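Local coordinates for protein delta-aminolevulinic acid dehydratase (Toxoplasma gondii ME49, PDB 3OBK) that catalyses the condensation of two molecules of 5-aminolevulinic acid into porphobilinogen, the pyrrole building block of haem and other tetrapyrroles, at residues S217-F222 against Y290-E295; I47-V52 against A328-Y333. All blocks are in the same frame, centred on the assembly; numbering follows the deposited sequence.

Interaction 1. Residues S217-F222 against Y290-E295. With PBG (3-[5-(aminomethyl)-4-(carboxymethyl)-1H-pyrrol-3-yl]propanoic acid), chain L.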
loop_
_atom_site.group_PDB
_atom_site.type_symbol
_atom_site.label_atom_id
_atom_site.label_comp_id
_atom_site.label_asym_id
_atom_site.label_seq_id
_atom_site.Cartn_x
_atom_site.Cartn_y
_atom_site.Cartn_z
ATOM N N SER A 217 19.010 -18.123 22.953
ATOM C CA SER A 217 19.414 -18.764 24.185
ATOM C C SER A 217 18.333 -19.753 24.708
ATOM O O SER A 217 18.501 -20.358 25.760
ATOM C CB SER A 217 19.754 -17.694 25.224
ATOM O OG SER A 217 18.571 -17.186 25.839
ATOM N N PHE A 218 17.246 -19.924 23.967
ATOM C CA PHE A 218 16.200 -20.865 24.334
ATOM C C PHE A 218 16.371 -22.283 23.776
ATOM O O PHE A 218 15.437 -23.086 23.899
ATOM C CB PHE A 218 14.831 -20.355 23.864
ATOM C CG PHE A 218 14.340 -19.185 24.630
ATOM C CD1 PHE A 218 13.744 -19.361 25.859
ATOM C CD2 PHE A 218 14.470 -17.903 24.121
ATOM C CE1 PHE A 218 13.285 -18.279 26.575
ATOM C CE2 PHE A 218 14.038 -16.838 24.819
ATOM C CZ PHE A 218 13.442 -17.007 26.056
ATOM N N TYR A 219 17.511 -22.582 23.153
ATOM C CA TYR A 219 17.773 -23.909 22.590
ATOM C C TYR A 219 18.500 -24.848 23.541
ATOM O O TYR A 219 18.905 -25.954 23.158
ATOM C CB TYR A 219 18.661 -23.807 21.340
ATOM C CG TYR A 219 18.174 -22.930 20.218
ATOM C CD1 TYR A 219 16.884 -22.979 19.788
ATOM C CD2 TYR A 219 19.051 -22.105 19.554
ATOM C CE1 TYR A 219 16.449 -22.202 18.752
ATOM C CE2 TYR A 219 18.644 -21.328 18.499
ATOM C CZ TYR A 219 17.336 -21.360 18.104
ATOM O OH TYR A 219 16.933 -20.575 17.067
ATOM N N GLY A 220 18.693 -24.428 24.774
ATOM C CA GLY A 220 19.566 -25.169 25.679
ATOM C C GLY A 220 19.137 -26.602 25.946
ATOM O O GLY A 220 19.960 -27.514 25.864
ATOM N N PRO A 221 17.863 -26.801 26.316
ATOM C CA PRO A 221 17.411 -28.161 26.618
ATOM C C PRO A 221 17.466 -29.094 25.413
ATOM O O PRO A 221 17.768 -30.272 25.572
ATOM C CB PRO A 221 15.976 -27.959 27.126
ATOM C CG PRO A 221 15.971 -26.558 27.658
ATOM C CD PRO A 221 16.906 -25.783 26.783
ATOM N N PHE A 222 17.216 -28.572 24.215
ATOM C CA PHE A 222 17.452 -29.372 23.018
ATOM C C PHE A 222 18.934 -29.876 22.980
ATOM O O PHE A 222 19.194 -31.061 22.733
ATOM C CB PHE A 222 17.089 -28.564 21.768
ATOM C CG PHE A 222 17.411 -29.258 20.453
ATOM C CD1 PHE A 222 18.695 -29.197 19.913
ATOM C CD2 PHE A 222 16.407 -29.913 19.738
ATOM C CE1 PHE A 222 18.976 -29.795 18.707
ATOM C CE2 PHE A 222 16.657 -30.513 18.522
ATOM C CZ PHE A 222 17.947 -30.488 18.008
ATOM N N TYR A 290 8.273 -22.738 15.481
ATOM C CA TYR A 290 8.812 -23.757 16.373
ATOM C C TYR A 290 8.745 -23.254 17.814
ATOM O O TYR A 290 9.414 -22.286 18.183
ATOM C CB TYR A 290 10.250 -24.066 16.010
ATOM C CG TYR A 290 10.736 -25.449 16.382
ATOM C CD1 TYR A 290 10.667 -25.935 17.682
ATOM C CD2 TYR A 290 11.325 -26.264 15.425
ATOM C CE1 TYR A 290 11.167 -27.228 18.010
ATOM C CE2 TYR A 290 11.800 -27.537 15.732
ATOM C CZ TYR A 290 11.727 -28.013 17.010
ATOM O OH TYR A 290 12.232 -29.277 17.237
ATOM N N HIS A 291 7.915 -23.934 18.605
ATOM C CA HIS A 291 7.843 -23.766 20.039
ATOM C C HIS A 291 8.987 -24.586 20.649
ATOM O O HIS A 291 8.838 -25.804 20.839
ATOM C CB HIS A 291 6.486 -24.271 20.519
ATOM C CG HIS A 291 6.141 -23.892 21.922
ATOM N ND1 HIS A 291 5.509 -24.763 22.786
ATOM C CD2 HIS A 291 6.320 -22.740 22.609
ATOM C CE1 HIS A 291 5.304 -24.154 23.943
ATOM N NE2 HIS A 291 5.782 -22.924 23.861
ATOM N N VAL A 292 10.113 -23.930 20.931
ATOM C CA VAL A 292 11.368 -24.629 21.138
ATOM C C VAL A 292 11.555 -25.140 22.559
ATOM O O VAL A 292 10.861 -24.723 23.485
ATOM C CB VAL A 292 12.577 -23.748 20.799
ATOM C CG1 VAL A 292 12.446 -23.170 19.408
ATOM C CG2 VAL A 292 12.777 -22.660 21.847
ATOM N N SER A 293 12.534 -26.036 22.715
ATOM C CA SER A 293 12.779 -26.741 23.956
ATOM C C SER A 293 12.774 -25.823 25.168
ATOM O O SER A 293 12.219 -26.142 26.198
ATOM C CB SER A 293 14.127 -27.434 23.861
ATOM O OG SER A 293 15.190 -26.498 23.713
ATOM N N GLY A 294 13.394 -24.676 25.041
ATOM C CA GLY A 294 13.473 -23.745 26.157
ATOM C C GLY A 294 12.115 -23.205 26.539
ATOM O O GLY A 294 11.810 -23.058 27.713
ATOM N N GLU A 295 11.311 -22.910 25.531
ATOM C CA GLU A 295 9.938 -22.475 25.746
ATOM C C GLU A 295 9.131 -23.568 26.451
ATOM O O GLU A 295 8.370 -23.266 27.346
ATOM C CB GLU A 295 9.274 -22.096 24.428
ATOM C CG GLU A 295 9.955 -20.929 23.678
ATOM C CD GLU A 295 9.258 -20.624 22.385
ATOM O OE1 GLU A 295 8.134 -20.058 22.457
ATOM O OE2 GLU A 295 9.824 -21.004 21.314
HETATM C CHA PBG L . 20.139 -27.872 15.049
HETATM C C1A PBG L . 18.850 -27.656 15.773
HETATM C C2A PBG L . 18.678 -26.958 16.965
HETATM C C3A PBG L . 17.326 -27.017 17.248
HETATM C C4A PBG L . 16.712 -27.661 16.190
HETATM N NA PBG L . 17.654 -28.063 15.326
HETATM C C5A PBG L . 19.732 -26.403 17.893
HETATM C C6A PBG L . 20.499 -25.248 17.414
HETATM O O1A PBG L . 20.493 -25.039 16.171
HETATM O O2A PBG L . 21.188 -24.576 18.214
HETATM C C7A PBG L . 16.683 -26.480 18.468
HETATM C C8A PBG L . 15.285 -26.900 18.730
HETATM C C9A PBG L . 14.723 -26.640 20.064
HETATM O O3A PBG L . 13.770 -27.327 20.419
HETATM O O4A PBG L . 15.310 -25.988 20.942
HETATM N N1 PBG L . 20.301 -27.268 13.767
#

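Interaction 2. Residues I47-V52 against A328-Y333. With PBG (3-[5-(aminomethyl)-4-(carboxymethyl)-1H-pyrrol-3-yl]propanoic acid), chain L.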
loop_
_atom_site.group_PDB
_atom_site.type_symbol
_atom_site.label_atom_id
_atom_site.label_comp_id
_atom_site.label_asym_id
_atom_site.label_seq_id
_atom_site.Cartn_x
_atom_site.Cartn_y
_atom_site.Cartn_z
ATOM N N ILE A 47 3.067 -30.288 14.666
ATOM C CA ILE A 47 4.199 -31.130 14.356
ATOM C C ILE A 47 4.830 -31.555 15.685
ATOM O O ILE A 47 5.115 -30.711 16.548
ATOM C CB ILE A 47 5.249 -30.359 13.520
ATOM C CG1 ILE A 47 4.624 -29.753 12.262
ATOM C CG2 ILE A 47 6.325 -31.247 13.111
ATOM C CD1 ILE A 47 5.526 -28.829 11.517
ATOM N N TYR A 48 5.073 -32.850 15.851
ATOM C CA TYR A 48 5.579 -33.371 17.113
ATOM C C TYR A 48 7.050 -33.748 16.966
ATOM O O TYR A 48 7.389 -34.639 16.181
ATOM C CB TYR A 48 4.748 -34.605 17.505
ATOM C CG TYR A 48 4.988 -35.193 18.886
ATOM C CD1 TYR A 48 5.420 -34.403 19.934
ATOM C CD2 TYR A 48 4.722 -36.533 19.149
ATOM C CE1 TYR A 48 5.614 -34.925 21.197
ATOM C CE2 TYR A 48 4.897 -37.075 20.436
ATOM C CZ TYR A 48 5.351 -36.248 21.451
ATOM O OH TYR A 48 5.586 -36.698 22.719
ATOM N N PRO A 49 7.937 -33.076 17.709
ATOM C CA PRO A 49 9.346 -33.383 17.541
ATOM C C PRO A 49 9.875 -34.372 18.578
ATOM O O PRO A 49 9.647 -34.184 19.771
ATOM C CB PRO A 49 10.036 -32.007 17.688
ATOM C CG PRO A 49 8.958 -31.011 17.976
ATOM C CD PRO A 49 7.784 -31.836 18.473
ATOM N N LEU A 50 10.572 -35.405 18.101
ATOM C CA LEU A 50 11.039 -36.488 18.962
ATOM C C LEU A 50 12.533 -36.747 18.809
ATOM O O LEU A 50 13.155 -36.389 17.796
ATOM C CB LEU A 50 10.286 -37.778 18.666
ATOM C CG LEU A 50 8.762 -37.714 18.844
ATOM C CD1 LEU A 50 8.100 -38.884 18.168
ATOM C CD2 LEU A 50 8.411 -37.625 20.351
ATOM N N PHE A 51 13.081 -37.361 19.854
ATOM C CA PHE A 51 14.480 -37.682 19.938
ATOM C C PHE A 51 14.628 -39.170 20.017
ATOM O O PHE A 51 13.943 -39.823 20.827
ATOM C CB PHE A 51 15.071 -37.093 21.210
ATOM C CG PHE A 51 14.967 -35.620 21.280
ATOM C CD1 PHE A 51 15.874 -34.818 20.600
ATOM C CD2 PHE A 51 13.945 -35.021 21.989
ATOM C CE1 PHE A 51 15.758 -33.437 20.659
ATOM C CE2 PHE A 51 13.837 -33.656 22.047
ATOM C CZ PHE A 51 14.733 -32.862 21.385
ATOM N N VAL A 52 15.538 -39.693 19.195
ATOM C CA VAL A 52 15.867 -41.108 19.204
ATOM C C VAL A 52 17.361 -41.330 19.414
ATOM O O VAL A 52 18.185 -40.590 18.892
ATOM C CB VAL A 52 15.443 -41.807 17.902
ATOM C CG1 VAL A 52 16.045 -41.132 16.700
ATOM C CG2 VAL A 52 15.823 -43.309 17.951
ATOM N N ALA A 328 1.371 -24.199 10.617
ATOM C CA ALA A 328 1.687 -25.378 11.450
ATOM C C ALA A 328 2.583 -24.911 12.560
ATOM O O ALA A 328 3.309 -23.933 12.377
ATOM C CB ALA A 328 2.390 -26.441 10.637
ATOM N N VAL A 329 2.557 -25.609 13.695
ATOM C CA VAL A 329 3.436 -25.303 14.824
ATOM C C VAL A 329 4.173 -26.573 15.232
ATOM O O VAL A 329 3.548 -27.582 15.456
ATOM C CB VAL A 329 2.588 -24.821 16.015
ATOM C CG1 VAL A 329 3.451 -24.453 17.194
ATOM C CG2 VAL A 329 1.698 -23.616 15.575
ATOM N N ALA A 330 5.502 -26.535 15.298
ATOM C CA ALA A 330 6.274 -27.653 15.834
ATOM C C ALA A 330 6.306 -27.469 17.354
ATOM O O ALA A 330 6.738 -26.423 17.835
ATOM C CB ALA A 330 7.677 -27.679 15.252
ATOM N N THR A 331 5.825 -28.439 18.126
ATOM C CA THR A 331 5.807 -28.243 19.578
ATOM C C THR A 331 5.915 -29.539 20.328
ATOM O O THR A 331 5.265 -30.487 19.962
ATOM C CB THR A 331 4.537 -27.460 20.054
ATOM O OG1 THR A 331 4.484 -27.432 21.488
ATOM C CG2 THR A 331 3.276 -28.086 19.501
ATOM N N TYR A 332 6.717 -29.563 21.400
ATOM C CA TYR A 332 6.873 -30.763 22.228
ATOM C C TYR A 332 5.575 -31.062 22.993
ATOM O O TYR A 332 5.397 -32.177 23.500
ATOM C CB TYR A 332 8.100 -30.641 23.152
ATOM C CG TYR A 332 9.367 -30.416 22.364
ATOM C CD1 TYR A 332 9.988 -31.453 21.707
ATOM C CD2 TYR A 332 9.902 -29.143 22.226
ATOM C CE1 TYR A 332 11.118 -31.247 20.979
ATOM C CE2 TYR A 332 11.037 -28.913 21.498
ATOM C CZ TYR A 332 11.656 -29.970 20.859
ATOM O OH TYR A 332 12.798 -29.743 20.102
ATOM N N TYR A 333 4.651 -30.104 23.034
ATOM C CA TYR A 333 3.291 -30.353 23.572
ATOM C C TYR A 333 2.276 -30.896 22.547
ATOM O O TYR A 333 1.094 -30.978 22.838
ATOM C CB TYR A 333 2.709 -29.059 24.168
ATOM C CG TYR A 333 3.083 -28.809 25.592
ATOM C CD1 TYR A 333 2.567 -29.586 26.622
ATOM C CD2 TYR A 333 3.923 -27.779 25.925
ATOM C CE1 TYR A 333 2.910 -29.329 27.951
ATOM C CE2 TYR A 333 4.280 -27.525 27.251
ATOM C CZ TYR A 333 3.774 -28.288 28.250
ATOM O OH TYR A 333 4.149 -27.994 29.546
HETATM C CHA PBG L . 20.139 -27.872 15.049
HETATM C C1A PBG L . 18.850 -27.656 15.773
HETATM C C2A PBG L . 18.678 -26.958 16.965
HETATM C C3A PBG L . 17.326 -27.017 17.248
HETATM C C4A PBG L . 16.712 -27.661 16.190
HETATM N NA PBG L . 17.654 -28.063 15.326
HETATM C C5A PBG L . 19.732 -26.403 17.893
HETATM C C6A PBG L . 20.499 -25.248 17.414
HETATM O O1A PBG L . 20.493 -25.039 16.171
HETATM O O2A PBG L . 21.188 -24.576 18.214
HETATM C C7A PBG L . 16.683 -26.480 18.468
HETATM C C8A PBG L . 15.285 -26.900 18.730
HETATM C C9A PBG L . 14.723 -26.640 20.064
HETATM O O3A PBG L . 13.770 -27.327 20.419
HETATM O O4A PBG L . 15.310 -25.988 20.942
HETATM N N1 PBG L . 20.301 -27.268 13.767
#

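Interaction 1. Residues S217-F222 against Y290-E295
Ser293 OG sits between the two segments and is gripped from two sides: it donates to O4A of the porphobilinogen propionate (2.8 Å) and accepts a weak, bent bond from the backbone N of Phe222 (2.9 Å). A chi1 of 63° sets OG between its own backbone N and carbonyl carbon, turned to both partners. The same serine uses its backbone N on the carboxylate, reaching PBG O3A at 2.9 Å and, weakly, O4A. Two donors of one residue, the hydroxyl and the backbone N-H, thus hold the propionate at the first turn of helix 293-305, whose dipole would probably favour the negative charge.

Phe222 forms one wall of the pocket. Its CG, anti to the backbone N (chi1 175°), is brought against the ligand; PBG C3A lies over the centre of the ring, 3.4 Å above its plane. Val292 CB touches O4A from the other segment, while its CG2 packs on Phe218 CB (3.7 Å) and CG1 meets the ring edge of Tyr219 at CE1 (4.2 Å). Behind the serine, Pro221 CD lies against Ser293 OG, and Phe218 O takes a weak bond from Gly294 N (2.8 Å). Glu295 OE2 accepts a nearly straight bond (172°) from Val292 N, approached from above the carboxylate plane, and is also bonded by Gly269 N.

Tyr219 OH is held by the Tyr214 carbonyl, and Phe93 meets the Phe222 ring edge-to-face. Helix 220-226 and helix 293-305 meet at their N-terminal ends, next to strand 287-291, with Tyr307 of a second subunit packing on Pro221.

Interaction 2. Residues I47-V52 against A328-Y333
Tyr332 turns CG anti to its carbonyl carbon (chi1 -58°), toward Pro49, and Phe51 CG takes the same position on its own residue (chi1 -61°). The tyrosine ring lies across Pro49 and beside Phe51. Pro49 CG makes a CH-pi contact over one face of the tyrosine ring, 4.0 Å from the centroid, while Pro49 CB approaches the rim atom CE1 at 3.5 Å. The planes of the Phe51 and Tyr332 rings are only 10° apart but strongly offset, and the rings touch through Phe51 CE2 and Tyr332 CE1. From there the Tyr332 hydroxyl reaches the porphobilinogen propionate and donates to O3A (2.6 Å), which lies at the ring edge, in plane.

At the other end the backbones pair as parallel strands. Ile47 N bonds to Val329 O and Thr331 N to Ile47 O, both at 2.9 Å, enclosing Ala330, whose CB packs on Ile47 CB. Beyond this pairing, Thr331 OG1 accepts from Tyr333 N in an ST turn, and Pro49 CD lies against Thr331 O (3.2 Å).

Strand 328-331 is the last of the parallel barrel strands and 46-53 the first, so their pairing closes the TIM barrel, with the ligand-binding Tyr332 in the loop leading to helix 334-346.

In the fold
Interactions 1 and 2, with centres about 12 Å apart, meet on the same end of the porphobilinogen molecule. Ser293 and Tyr332 hold the propionate from the segments that follow two neighbouring strands, 287-291 and 328-331, and Tyr290 OH lies 3.0 Å from Tyr332 OH, a probable hydrogen bond that ties the two sites together. Behind them the sheet is continuous: His291 N is 2.9 Å from Ala330 O, consistent with the pairing of these strands. Tyr290 OH also packs on Pro49 CB at 3.5 Å. Elsewhere the product is also hydrogen-bonded to Ser183, Lys213, Arg223 and Asp146. At the barrel closure, the neighbouring Tyr332 reaches the product, rather than the paired residues themselves.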